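Local coordinates for lipolytic enzyme, g-d-s-l (PDB 2W47), which carries a family 6 carbohydrate-binding module, a beta-sandwich domain that binds a calcium ion and a glycan, at residues I42-L56 and G98-A112. Sequence-based numbering, arbitrary orientation. Where two conformers were deposited one is given.
Sequences IEWNVNAPSSGSYAL and GIVANLNQGNNVIRA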
# COMPACT_ATOMS: atom_id res chain seq x y z
N ILE A 42 1.34 -5.28 -5.17
CA ILE A 42 1.38 -5.87 -3.84
C ILE A 42 -0.06 -6.08 -3.39
O ILE A 42 -0.92 -5.22 -3.60
CB ILE A 42 2.14 -4.98 -2.82
CG1 ILE A 42 1.40 -3.67 -2.57
CG2 ILE A 42 3.58 -4.76 -3.27
CD1 ILE A 42 2.15 -2.66 -1.72
N GLU A 43 -0.32 -7.24 -2.80
CA GLU A 43 -1.67 -7.61 -2.40
C GLU A 43 -1.65 -8.18 -1.00
O GLU A 43 -0.82 -9.03 -0.69
CB GLU A 43 -2.22 -8.63 -3.38
CG GLU A 43 -3.62 -9.09 -3.10
CD GLU A 43 -4.13 -9.97 -4.20
OE1 GLU A 43 -4.53 -9.43 -5.25
OE2 GLU A 43 -4.15 -11.21 -4.02
N TRP A 44 -2.58 -7.72 -0.17
CA TRP A 44 -2.74 -8.29 1.15
C TRP A 44 -4.15 -8.81 1.35
O TRP A 44 -5.12 -8.25 0.81
CB TRP A 44 -2.48 -7.24 2.23
CG TRP A 44 -1.06 -6.93 2.53
CD1 TRP A 44 -0.21 -7.64 3.33
CD2 TRP A 44 -0.33 -5.77 2.12
NE1 TRP A 44 1.00 -7.01 3.42
CE2 TRP A 44 0.95 -5.86 2.68
CE3 TRP A 44 -0.65 -4.67 1.31
CZ2 TRP A 44 1.92 -4.89 2.48
CZ3 TRP A 44 0.32 -3.71 1.10
CH2 TRP A 44 1.59 -3.82 1.69
N ASN A 45 -4.24 -9.88 2.14
CA ASN A 45 -5.51 -10.36 2.64
C ASN A 45 -5.80 -9.70 3.98
O ASN A 45 -5.18 -10.02 4.99
CB ASN A 45 -5.47 -11.89 2.76
CG ASN A 45 -5.51 -12.57 1.42
OD1 ASN A 45 -6.35 -12.26 0.58
ND2 ASN A 45 -4.60 -13.52 1.21
N VAL A 46 -6.72 -8.74 3.95
CA VAL A 46 -6.97 -7.87 5.10
C VAL A 46 -8.28 -8.26 5.78
O VAL A 46 -9.32 -8.36 5.13
CB VAL A 46 -7.00 -6.39 4.64
CG1 VAL A 46 -7.44 -5.45 5.78
CG2 VAL A 46 -5.62 -5.98 4.17
N ASN A 47 -8.18 -8.50 7.08
CA ASN A 47 -9.35 -8.82 7.88
C ASN A 47 -10.11 -7.57 8.30
O ASN A 47 -9.50 -6.58 8.71
CB ASN A 47 -8.92 -9.60 9.13
CG ASN A 47 -10.08 -9.87 10.08
OD1 ASN A 47 -10.13 -9.32 11.18
ND2 ASN A 47 -11.00 -10.70 9.65
N ALA A 48 -11.43 -7.62 8.20
CA ALA A 48 -12.29 -6.59 8.78
C ALA A 48 -13.18 -7.28 9.82
O ALA A 48 -13.99 -8.14 9.45
CB ALA A 48 -13.13 -5.91 7.70
N PRO A 49 -13.02 -6.93 11.11
CA PRO A 49 -13.86 -7.55 12.15
C PRO A 49 -15.34 -7.31 11.92
O PRO A 49 -16.17 -8.14 12.29
CB PRO A 49 -13.40 -6.84 13.43
CG PRO A 49 -12.03 -6.36 13.13
CD PRO A 49 -12.05 -5.98 11.68
N SER A 50 -15.67 -6.17 11.32
CA SER A 50 -17.03 -5.82 10.97
C SER A 50 -17.04 -5.06 9.66
O SER A 50 -16.04 -4.43 9.29
CB SER A 50 -17.68 -4.98 12.08
OG SER A 50 -16.87 -3.86 12.42
N SER A 51 -18.15 -5.13 8.94
CA SER A 51 -18.29 -4.37 7.70
C SER A 51 -18.31 -2.89 8.03
O SER A 51 -18.87 -2.48 9.05
CB SER A 51 -19.55 -4.78 6.95
OG SER A 51 -19.49 -6.15 6.60
N GLY A 52 -17.69 -2.09 7.18
CA GLY A 52 -17.68 -0.65 7.40
C GLY A 52 -16.47 0.02 6.80
O GLY A 52 -15.76 -0.56 5.98
N SER A 53 -16.24 1.27 7.20
CA SER A 53 -15.19 2.09 6.62
C SER A 53 -13.88 1.94 7.39
O SER A 53 -13.86 2.00 8.62
CB SER A 53 -15.62 3.56 6.59
OG SER A 53 -16.90 3.71 6.02
N TYR A 54 -12.80 1.73 6.64
CA TYR A 54 -11.47 1.54 7.22
C TYR A 54 -10.48 2.45 6.53
O TYR A 54 -10.55 2.64 5.32
CB TYR A 54 -11.01 0.09 7.07
CG TYR A 54 -11.75 -0.87 7.96
CD1 TYR A 54 -11.19 -1.32 9.15
CD2 TYR A 54 -13.03 -1.31 7.63
CE1 TYR A 54 -11.89 -2.19 9.99
CE2 TYR A 54 -13.73 -2.18 8.45
CZ TYR A 54 -13.15 -2.62 9.63
OH TYR A 54 -13.85 -3.49 10.46
N ALA A 55 -9.55 2.97 7.31
CA ALA A 55 -8.39 3.64 6.76
C ALA A 55 -7.38 2.59 6.31
O ALA A 55 -7.11 1.63 7.04
CB ALA A 55 -7.77 4.58 7.77
N LEU A 56 -6.86 2.78 5.10
CA LEU A 56 -5.80 1.96 4.53
C LEU A 56 -4.64 2.90 4.29
O LEU A 56 -4.70 3.76 3.41
CB LEU A 56 -6.26 1.35 3.20
CG LEU A 56 -7.63 0.66 3.17
CD1 LEU A 56 -7.96 0.16 1.76
CD2 LEU A 56 -7.67 -0.47 4.17
N GLY A 98 -2.77 7.46 2.28
CA GLY A 98 -3.91 6.69 2.74
C GLY A 98 -5.19 6.98 2.00
O GLY A 98 -5.34 8.04 1.37
N ILE A 99 -6.11 6.02 2.06
CA ILE A 99 -7.48 6.20 1.61
C ILE A 99 -8.40 5.59 2.65
O ILE A 99 -7.97 4.80 3.50
CB ILE A 99 -7.77 5.55 0.22
CG1 ILE A 99 -7.48 4.04 0.24
CG2 ILE A 99 -7.02 6.27 -0.89
CD1 ILE A 99 -8.03 3.31 -0.97
N VAL A 100 -9.67 5.97 2.58
CA VAL A 100 -10.70 5.31 3.35
C VAL A 100 -11.50 4.45 2.36
O VAL A 100 -11.85 4.91 1.28
CB VAL A 100 -11.60 6.33 4.08
CG1 VAL A 100 -12.74 5.63 4.78
CG2 VAL A 100 -10.78 7.12 5.08
N ALA A 101 -11.77 3.21 2.74
CA ALA A 101 -12.51 2.29 1.89
C ALA A 101 -13.46 1.45 2.70
O ALA A 101 -13.20 1.15 3.87
CB ALA A 101 -11.53 1.38 1.14
N ASN A 102 -14.57 1.07 2.07
CA ASN A 102 -15.51 0.15 2.69
C ASN A 102 -15.01 -1.28 2.54
O ASN A 102 -14.67 -1.72 1.44
CB ASN A 102 -16.90 0.31 2.09
CG ASN A 102 -17.60 1.58 2.54
OD1 ASN A 102 -18.36 2.19 1.78
ND2 ASN A 102 -17.35 2.00 3.77
N LEU A 103 -14.95 -1.99 3.67
CA LEU A 103 -14.54 -3.39 3.70
C LEU A 103 -15.69 -4.25 4.19
O LEU A 103 -16.55 -3.77 4.93
CB LEU A 103 -13.33 -3.59 4.62
CG LEU A 103 -12.04 -2.80 4.33
CD1 LEU A 103 -10.94 -3.26 5.27
CD2 LEU A 103 -11.61 -2.92 2.87
N ASN A 104 -15.70 -5.51 3.77
CA ASN A 104 -16.70 -6.49 4.22
C ASN A 104 -16.18 -7.27 5.41
O ASN A 104 -14.98 -7.52 5.51
CB ASN A 104 -17.03 -7.48 3.10
CG ASN A 104 -17.40 -6.80 1.80
OD1 ASN A 104 -18.36 -6.03 1.73
ND2 ASN A 104 -16.66 -7.10 0.74
N GLN A 105 -17.07 -7.69 6.31
CA GLN A 105 -16.66 -8.55 7.41
C GLN A 105 -15.93 -9.77 6.86
O GLN A 105 -16.40 -10.41 5.91
CB GLN A 105 -17.86 -8.99 8.26
CG GLN A 105 -17.46 -9.74 9.53
CD GLN A 105 -18.62 -10.05 10.45
OE1 GLN A 105 -18.71 -9.52 11.56
NE2 GLN A 105 -19.52 -10.92 10.00
N GLY A 106 -14.78 -10.08 7.46
CA GLY A 106 -13.96 -11.18 6.99
C GLY A 106 -12.82 -10.66 6.13
O GLY A 106 -12.31 -9.57 6.35
N ASN A 107 -12.44 -11.46 5.15
CA ASN A 107 -11.30 -11.12 4.31
C ASN A 107 -11.65 -10.16 3.19
O ASN A 107 -12.74 -10.22 2.61
CB ASN A 107 -10.66 -12.36 3.70
CG ASN A 107 -9.31 -12.06 3.13
OD1 ASN A 107 -8.41 -11.64 3.85
ND2 ASN A 107 -9.15 -12.25 1.82
N ASN A 108 -10.70 -9.28 2.91
CA ASN A 108 -10.77 -8.34 1.81
C ASN A 108 -9.43 -8.38 1.09
O ASN A 108 -8.38 -8.29 1.71
CB ASN A 108 -11.05 -6.93 2.32
CG ASN A 108 -12.39 -6.83 3.02
OD1 ASN A 108 -13.38 -6.44 2.41
ND2 ASN A 108 -12.42 -7.21 4.30
N VAL A 109 -9.49 -8.54 -0.22
CA VAL A 109 -8.28 -8.64 -1.02
C VAL A 109 -7.90 -7.23 -1.48
O VAL A 109 -8.60 -6.64 -2.30
CB VAL A 109 -8.50 -9.58 -2.23
CG1 VAL A 109 -7.20 -9.76 -2.99
CG2 VAL A 109 -9.05 -10.95 -1.79
N ILE A 110 -6.81 -6.70 -0.93
CA ILE A 110 -6.43 -5.32 -1.21
C ILE A 110 -5.15 -5.28 -2.04
O ILE A 110 -4.12 -5.79 -1.61
CB ILE A 110 -6.29 -4.51 0.09
CG1 ILE A 110 -7.60 -4.60 0.91
CG2 ILE A 110 -5.89 -3.05 -0.22
CD1 ILE A 110 -7.76 -3.62 2.07
N ARG A 111 -5.24 -4.72 -3.24
CA ARG A 111 -4.11 -4.68 -4.17
C ARG A 111 -3.77 -3.26 -4.59
O ARG A 111 -4.66 -2.44 -4.87
CB ARG A 111 -4.39 -5.55 -5.41
CG ARG A 111 -3.21 -5.64 -6.38
CD ARG A 111 -3.58 -6.36 -7.66
NE ARG A 111 -3.88 -7.76 -7.42
CZ ARG A 111 -4.03 -8.66 -8.39
NH1 ARG A 111 -3.89 -8.29 -9.66
NH2 ARG A 111 -4.31 -9.92 -8.07
N ALA A 112 -2.47 -2.98 -4.65
CA ALA A 112 -1.93 -1.72 -5.15
C ALA A 112 -1.06 -2.02 -6.36
O ALA A 112 -0.01 -2.65 -6.22
CB ALA A 112 -1.14 -1.01 -4.07
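L56 and I110 meet tip to tip in the core of a beta-sandwich, the fold of family 6 carbohydrate-binding modules. Both CD1 and CD2 of L56 lie 3.8 Å from I110 CD1. V46 CG2 touches the same I110 methyl. L103 CD1 packs against Y54 CG at 3.7 Å, the two side chains crossing at about a right angle.

On the outer face, CG of E43 stands anti to the backbone N (chi1 -179°). This sends the extended chain obliquely across V109 CG1, and the carboxylate reaches R111. R111 grips it side-on: NE at 2.8 Å and NH2 at 2.9 Å both donate to E43 OE1.

Two antiparallel ladders carry these residues, one in each sheet: 42-48 pairs with 106-112, and 52-56 with 98-103. Each segment passes from one sheet to the other through a short connection, and the register shifts by one residue between A48 and G52. The connections are tied together at the sandwich end. Q105 N donates to S51 OG at 2.9 Å.

Side chains of strand 122-130 also line the core, with V128 on V46 and L126 on W44. The N108 side-chain amide turns back on N104: OD1 accepts from N104 N and ND2 donates to N104 O. Y54 OH donates to a lone pair of S50 O.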